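Local coordinates for protein putative invasin (Yersinia pseudotuberculosis IP 31758, PDB 5N40) that is an adhesin of the invasin family, probably mediating bacterial attachment to host cells through a C-type lectin-like domain at the end of tandem immunoglobulin-like domains, at residues Ile21-Ser26 with Ile99-Ala104; Ala104-Thr109 with Ala204-Met209. The protein carries 1 engineered substitution. All blocks are in the same frame, centred on the assembly; numbering follows the deposited sequence.

Contact 1. Residues Ile21-Ser26 with Ile99-Ala104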
ATOM      1  N   ILE A  21       0.515 -27.036  16.920  1.00 13.49           N
ATOM      2  CA  ILE A  21       0.259 -27.437  15.544  1.00 13.93           C
ATOM      3  C   ILE A  21       0.106 -26.166  14.723  1.00 14.54           C
ATOM      4  O   ILE A  21      -0.236 -25.100  15.242  1.00 15.32           O
ATOM      5  CB  ILE A  21      -1.000 -28.324  15.384  1.00 13.60           C
ATOM      6  CG1 ILE A  21      -2.260 -27.566  15.799  1.00 12.03           C
ATOM      7  CG2 ILE A  21      -0.831 -29.628  16.175  1.00 17.37           C
ATOM      8  CD1 ILE A  21      -3.532 -28.411  15.775  1.00 16.63           C
ATOM      9  N   GLU A  22       0.349 -26.293  13.423  1.00 13.67           N
ATOM     10  CA  GLU A  22       0.246 -25.159  12.517  1.00 13.35           C
ATOM     11  C   GLU A  22      -1.153 -25.069  11.918  1.00 14.43           C
ATOM     12  O   GLU A  22      -1.820 -26.083  11.690  1.00 14.74           O
ATOM     13  CB  GLU A  22       1.300 -25.269  11.412  1.00 15.72           C
ATOM     14  CG  GLU A  22       2.712 -25.111  11.951  1.00 17.74           C
ATOM     15  CD  GLU A  22       3.794 -25.415  10.936  1.00 18.58           C
ATOM     16  OE1 GLU A  22       3.481 -25.951   9.853  1.00 17.34           O
ATOM     17  OE2 GLU A  22       4.968 -25.123  11.239  1.00 18.69           O
ATOM     18  N   ALA A  23      -1.599 -23.830  11.685  1.00 16.27           N
ATOM     19  CA  ALA A  23      -2.935 -23.559  11.142  1.00 13.47           C
ATOM     20  C   ALA A  23      -2.952 -23.760   9.623  1.00 12.24           C
ATOM     21  O   ALA A  23      -3.185 -22.834   8.845  1.00 14.09           O
ATOM     22  CB  ALA A  23      -3.374 -22.145  11.506  1.00 16.83           C
ATOM     23  N   ASN A  24      -2.718 -25.011   9.214  1.00 14.22           N
ATOM     24  CA  ASN A  24      -2.578 -25.366   7.806  1.00 12.86           C
ATOM     25  C   ASN A  24      -3.636 -26.358   7.326  1.00 13.33           C
ATOM     26  O   ASN A  24      -3.529 -26.867   6.203  1.00 16.06           O
ATOM     27  CB  ASN A  24      -1.180 -25.933   7.544  1.00 15.23           C
ATOM     28  CG  ASN A  24      -0.907 -27.214   8.323  1.00 14.03           C
ATOM     29  OD1 ASN A  24      -1.820 -27.806   8.914  1.00 11.87           O
ATOM     30  ND2 ASN A  24       0.348 -27.650   8.321  1.00 16.65           N
ATOM     31  N   GLY A  25      -4.654 -26.638   8.133  1.00 12.85           N
ATOM     32  CA  GLY A  25      -5.707 -27.552   7.740  1.00 12.59           C
ATOM     33  C   GLY A  25      -5.313 -29.009   7.697  1.00 18.70           C
ATOM     34  O   GLY A  25      -6.117 -29.836   7.249  1.00 17.16           O
ATOM     35  N   SER A  26      -4.104 -29.357   8.152  1.00 14.77           N
ATOM     36  CA  SER A  26      -3.635 -30.735   8.037  1.00 14.20           C
ATOM     37  C   SER A  26      -2.848 -31.244   9.234  1.00 16.69           C
ATOM     38  O   SER A  26      -2.842 -32.461   9.444  1.00 16.19           O
ATOM     39  CB  SER A  26      -2.772 -30.902   6.781  1.00 15.46           C
ATOM     40  OG  SER A  26      -1.631 -30.065   6.832  1.00 19.85           O
ATOM     41  N   ILE A  99      -4.086 -26.544  22.919  1.00 14.92           N
ATOM     42  CA  ILE A  99      -3.146 -26.709  21.820  1.00 15.90           C
ATOM     43  C   ILE A  99      -2.940 -25.341  21.192  1.00 15.10           C
ATOM     44  O   ILE A  99      -3.910 -24.669  20.837  1.00 14.86           O
ATOM     45  CB  ILE A  99      -3.664 -27.712  20.770  1.00 17.67           C
ATOM     46  CG1 ILE A  99      -3.939 -29.072  21.421  1.00 20.51           C
ATOM     47  CG2 ILE A  99      -2.663 -27.861  19.626  1.00 14.54           C
ATOM     48  CD1 ILE A  99      -4.714 -30.008  20.553  1.00 16.53           C
ATOM     49  N   ASN A 100      -1.686 -24.915  21.085  1.00 16.21           N
ATOM     50  CA  ASN A 100      -1.371 -23.696  20.357  1.00 14.91           C
ATOM     51  C   ASN A 100      -1.460 -23.983  18.868  1.00 15.69           C
ATOM     52  O   ASN A 100      -0.750 -24.856  18.357  1.00 15.53           O
ATOM     53  CB  ASN A 100       0.022 -23.187  20.718  1.00 19.52           C
ATOM     54  CG  ASN A 100       0.125 -22.749  22.158  1.00 23.25           C
ATOM     55  OD1 ASN A 100      -0.795 -22.138  22.705  1.00 23.20           O
ATOM     56  ND2 ASN A 100       1.247 -23.065  22.784  1.00 31.41           N
ATOM     57  N   VAL A 101      -2.346 -23.271  18.184  1.00 15.41           N
ATOM     58  CA  VAL A 101      -2.478 -23.362  16.739  1.00 13.57           C
ATOM     59  C   VAL A 101      -1.741 -22.149  16.188  1.00 12.48           C
ATOM     60  O   VAL A 101      -2.270 -21.029  16.184  1.00 12.65           O
ATOM     61  CB  VAL A 101      -3.941 -23.407  16.300  1.00 15.14           C
ATOM     62  CG1 VAL A 101      -4.037 -23.737  14.821  1.00 17.94           C
ATOM     63  CG2 VAL A 101      -4.715 -24.433  17.136  1.00 16.70           C
ATOM     64  N   ILE A 102      -0.510 -22.373  15.746  1.00 13.24           N
ATOM     65  CA  ILE A 102       0.400 -21.286  15.409  1.00 14.14           C
ATOM     66  C   ILE A 102       0.291 -20.987  13.919  1.00 13.41           C
ATOM     67  O   ILE A 102      -0.308 -21.766  13.166  1.00 15.52           O
ATOM     68  CB  ILE A 102       1.847 -21.616  15.817  1.00 15.65           C
ATOM     69  CG1 ILE A 102       2.439 -22.740  14.956  1.00 16.40           C
ATOM     70  CG2 ILE A 102       1.900 -21.978  17.304  1.00 17.75           C
ATOM     71  CD1 ILE A 102       3.908 -23.014  15.239  1.00 20.01           C
ATOM     72  N   PRO A 103       0.848 -19.866  13.465  1.00 15.02           N
ATOM     73  CA  PRO A 103       0.749 -19.506  12.046  1.00 13.95           C
ATOM     74  C   PRO A 103       1.384 -20.538  11.129  1.00 15.91           C
ATOM     75  O   PRO A 103       2.387 -21.177  11.460  1.00 14.55           O
ATOM     76  CB  PRO A 103       1.504 -18.176  11.970  1.00 15.07           C
ATOM     77  CG  PRO A 103       1.372 -17.591  13.316  1.00 17.89           C
ATOM     78  CD  PRO A 103       1.411 -18.772  14.268  1.00 13.92           C
ATOM     79  N   ALA A 104       0.805 -20.660   9.942  1.00 14.40           N
ATOM     80  CA  ALA A 104       1.331 -21.566   8.939  1.00 13.30           C
ATOM     81  C   ALA A 104       2.459 -20.879   8.178  1.00 13.06           C
ATOM     82  O   ALA A 104       2.269 -19.759   7.677  1.00 11.62           O
ATOM     83  CB  ALA A 104       0.231 -21.987   7.968  1.00 17.44           C
TER

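Contact 2. Residues Ala104-Thr109 with Ala204-Met209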
ATOM      1  N   ALA A 104       0.805 -20.660   9.942  1.00 14.40           N
ATOM      2  CA  ALA A 104       1.331 -21.566   8.939  1.00 13.30           C
ATOM      3  C   ALA A 104       2.459 -20.879   8.178  1.00 13.06           C
ATOM      4  O   ALA A 104       2.269 -19.759   7.677  1.00 11.62           O
ATOM      5  CB  ALA A 104       0.231 -21.987   7.968  1.00 17.44           C
ATOM      6  N   PRO A 105       3.635 -21.490   8.084  1.00 14.09           N
ATOM      7  CA  PRO A 105       4.665 -20.931   7.204  1.00 13.68           C
ATOM      8  C   PRO A 105       4.134 -20.829   5.783  1.00 12.68           C
ATOM      9  O   PRO A 105       3.565 -21.785   5.246  1.00 14.54           O
ATOM     10  CB  PRO A 105       5.815 -21.932   7.316  1.00 15.40           C
ATOM     11  CG  PRO A 105       5.640 -22.540   8.687  1.00 17.90           C
ATOM     12  CD  PRO A 105       4.151 -22.621   8.890  1.00 15.78           C
ATOM     13  N   VAL A 106       4.322 -19.656   5.172  1.00 12.35           N
ATOM     14  CA  VAL A 106       3.836 -19.408   3.819  1.00 13.75           C
ATOM     15  C   VAL A 106       4.892 -18.678   2.996  1.00 13.28           C
ATOM     16  O   VAL A 106       5.809 -18.045   3.524  1.00 12.29           O
ATOM     17  CB  VAL A 106       2.529 -18.591   3.805  1.00 14.24           C
ATOM     18  CG1 VAL A 106       1.380 -19.413   4.353  1.00 11.77           C
ATOM     19  CG2 VAL A 106       2.697 -17.287   4.585  1.00 15.26           C
ATOM     20  N   ASP A 107       4.747 -18.790   1.677  1.00 11.85           N
ATOM     21  CA  ASP A 107       5.434 -17.932   0.720  1.00 13.24           C
ATOM     22  C   ASP A 107       4.417 -16.943   0.171  1.00 12.21           C
ATOM     23  O   ASP A 107       3.304 -17.334  -0.204  1.00 12.75           O
ATOM     24  CB  ASP A 107       6.039 -18.721  -0.446  1.00 15.08           C
ATOM     25  CG  ASP A 107       7.054 -19.756  -0.009  1.00 16.03           C
ATOM     26  OD1 ASP A 107       7.919 -19.443   0.838  1.00 15.54           O
ATOM     27  OD2 ASP A 107       6.984 -20.881  -0.546  1.00 15.00           O
ATOM     28  N   LEU A 108       4.796 -15.677   0.130  1.00 13.25           N
ATOM     29  CA  LEU A 108       3.924 -14.627  -0.372  1.00 14.75           C
ATOM     30  C   LEU A 108       4.364 -14.177  -1.757  1.00 14.24           C
ATOM     31  O   LEU A 108       5.554 -13.969  -2.009  1.00 12.85           O
ATOM     32  CB  LEU A 108       3.919 -13.420   0.562  1.00 13.27           C
ATOM     33  CG  LEU A 108       3.473 -13.642   2.006  1.00 12.88           C
ATOM     34  CD1 LEU A 108       3.371 -12.306   2.731  1.00 16.70           C
ATOM     35  CD2 LEU A 108       2.166 -14.371   2.073  1.00 12.11           C
ATOM     36  N   THR A 109       3.388 -14.018  -2.642  1.00 12.44           N
ATOM     37  CA  THR A 109       3.566 -13.317  -3.903  1.00 14.22           C
ATOM     38  C   THR A 109       2.736 -12.044  -3.857  1.00 11.12           C
ATOM     39  O   THR A 109       1.603 -12.060  -3.369  1.00 11.58           O
ATOM     40  CB  THR A 109       3.130 -14.186  -5.085  1.00 16.97           C
ATOM     41  OG1 THR A 109       3.837 -15.433  -5.054  1.00 18.26           O
ATOM     42  CG2 THR A 109       3.419 -13.485  -6.400  1.00 18.14           C
ATOM     43  N   ALA A 204       2.753 -11.770   6.628  1.00 13.67           N
ATOM     44  CA  ALA A 204       1.802 -12.718   7.181  1.00 11.75           C
ATOM     45  C   ALA A 204       2.068 -12.890   8.676  1.00 13.31           C
ATOM     46  O   ALA A 204       3.136 -12.542   9.179  1.00 12.88           O
ATOM     47  CB  ALA A 204       1.905 -14.064   6.460  1.00 14.57           C
ATOM     48  N   GLU A 205       1.070 -13.420   9.389  1.00 11.31           N
ATOM     49  CA  GLU A 205       1.225 -13.602  10.828  1.00 15.16           C
ATOM     50  C   GLU A 205       2.378 -14.538  11.165  1.00 12.51           C
ATOM     51  O   GLU A 205       2.891 -14.499  12.288  1.00 14.44           O
ATOM     52  CB  GLU A 205      -0.088 -14.112  11.445  1.00 17.73           C
ATOM     53  CG  GLU A 205      -0.727 -15.282  10.735  1.00 17.13           C
ATOM     54  CD  GLU A 205      -2.045 -15.704  11.363  1.00 22.09           C
ATOM     55  OE1 GLU A 205      -2.189 -15.566  12.603  1.00 18.81           O
ATOM     56  OE2 GLU A 205      -2.937 -16.159  10.608  1.00 14.89           O
ATOM     57  N   SER A 206       2.828 -15.352  10.214  1.00 11.79           N
ATOM     58  CA  SER A 206       3.971 -16.230  10.439  1.00 14.09           C
ATOM     59  C   SER A 206       5.295 -15.482  10.449  1.00 14.38           C
ATOM     60  O   SER A 206       6.309 -16.062  10.851  1.00 16.09           O
ATOM     61  CB  SER A 206       4.031 -17.288   9.350  1.00 15.63           C
ATOM     62  OG  SER A 206       4.145 -16.644   8.093  1.00 13.23           O
ATOM     63  N   GLY A 207       5.315 -14.234   9.994  1.00 13.29           N
ATOM     64  CA  GLY A 207       6.542 -13.493   9.808  1.00 14.75           C
ATOM     65  C   GLY A 207       7.111 -13.588   8.412  1.00 14.34           C
ATOM     66  O   GLY A 207       8.118 -12.929   8.117  1.00 14.60           O
ATOM     67  N   ASP A 208       6.513 -14.406   7.555  1.00 12.38           N
ATOM     68  CA  ASP A 208       6.873 -14.431   6.147  1.00 13.06           C
ATOM     69  C   ASP A 208       6.415 -13.140   5.478  1.00 10.49           C
ATOM     70  O   ASP A 208       5.338 -12.621   5.783  1.00 14.27           O
ATOM     71  CB  ASP A 208       6.242 -15.648   5.481  1.00 12.48           C
ATOM     72  CG  ASP A 208       6.812 -16.954   6.014  1.00 16.15           C
ATOM     73  OD1 ASP A 208       8.021 -17.176   5.802  1.00 15.37           O
ATOM     74  OD2 ASP A 208       6.068 -17.725   6.673  1.00 13.18           O
ATOM     75  N   MET A 209       7.257 -12.599   4.597  1.00 12.14           N
ATOM     76  CA  MET A 209       7.040 -11.268   4.039  1.00 11.52           C
ATOM     77  C   MET A 209       7.440 -11.229   2.571  1.00 13.90           C
ATOM     78  O   MET A 209       8.198 -12.069   2.082  1.00 14.74           O
ATOM     79  CB  MET A 209       7.848 -10.203   4.792  1.00 12.96           C
ATOM     80  CG  MET A 209       7.708 -10.251   6.299  1.00 18.02           C
ATOM     81  SD  MET A 209       8.880  -9.165   7.124  1.00 18.55           S
ATOM     82  CE  MET A 209      10.452  -9.826   6.620  1.00 20.24           C
TER
HETATM   83  O   HOH W   1       0.838 -17.341   8.491  1.00 13.70           O
HETATM   84  O   HOH W   2      -1.523 -18.540   9.386  1.00 14.23           O
HETATM   85  O   HOH W   3       7.206 -14.835   1.661  1.00 20.28           O

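Contact 1. Residues Ile21-Ser26 with Ile99-Ala104
I21 and E22 pair with V101 and I102 as parallel strands. The pairing joins the first and last strands of an immunoglobulin-like domain, the parallel pair common in such folds. It lies where both strands run out, at the end of the domain nearest its successor. I21 N donates to N100 O at 2.9 Å. I21 O accepts from I102 N, and I102 O accepts from A23 N at 2.8 Å. Two CA-H...O contacts, from V101 CA to I21 O and from E22 CA to I102 O, add to the pairing. A23 then centres an inverse gamma turn, which takes the first strand away from its partner.

I21 and V101 face the domain interior. CG1 of I21 sits between its backbone N and carbonyl carbon (chi1 63°), and meets I99 CG2 at 3.9 Å. L72 of strand 67-73 packs on both isoleucines. V101 CG1, anti to the backbone N (chi1 -170°), reaches A23 CB at 3.7 Å. E22 and I102 lie on the other face, partly exposed. There the E22 chain crosses I102 obliquely, with CG 3.8 Å from I102 CG1. Beyond it, N24 makes an Asx turn: its OD1 accepts from S26 N from above the amide plane; D27 N also donates to this oxygen. Past P103, the methyl CB of A104 rests 3.6 Å from A23 O and 4.2 Å from N24 CB.

Contact 2. Residues Ala104-Thr109 with Ala204-Met209
V106 and D208 form the direct hydrogen bond of this contact, from backbone to side chain. V106 N donates to D208 OD2 at 3.0 Å in a nearly straight bond (169°). It comes from above the carboxylate plane. S206 OG donates to the same oxygen at 2.6 Å, on its anti side and from the opposite face of the plane. OD2 is thus gripped by two donors, and OD1 forms a salt bridge with K132. These partners fix the carboxylate and would be expected to favour its charged form. S206 OG sits between its own N and carbonyl carbon (chi1 59°), and D208 N returns a weak bond to it. The two bonds tie S206 and D208 together within the loop. A type I turn from A204 to G207 shapes this loop, closed by G207 N to A204 O. A204 N also bonds to D208 O.

Three waters bridge the segments. One water donates to A104 O and accepts weakly from S206 N. A second joins A104 N to E205 OE2, which also accepts from K142 N. A third accepts from L108 N and donates to M209 O at 3.0 Å.

Van der Waals contacts complete the join. V106 CG2 packs on A204 CB at 3.8 Å, an apolar pair, and lies equally near the polar S206 OG. L108 CD1 meets the carbonyl oxygen D208 O at 3.6 Å and comes near A204 N. S206 CB touches A104 O at 3.5 Å.

The contact closes one end of the second immunoglobulin-like domain. Strand 106-112 is an edge of one sheet, paired with strand 123-131, while the 204-209 loop joins strands 197-204 and 209-217 of the other. M143 of strand 142-151 packs on both L108 and A204.

In the fold
The two contacts lie in series along the chain, their centres about 13 Å apart, and they share A104. Contact 1 ends the first immunoglobulin-like domain, where strand 90-102 finishes beside strand 13-22. Contact 2 begins the second, where strand 106-112 meets the loop between its strands 197-204 and 209-217. The short link P103-P105 connects these two strands. The contacts also touch directly: E22 CD lies 3.5 Å from P105 CD, and the P103 ring packs on E205 and S206. Y131 of strand 123-131 touches both N24 and A104. The two domains thus meet closely, with a short linker, in an elongated adhesin carrying its lectin-like domain at the far end.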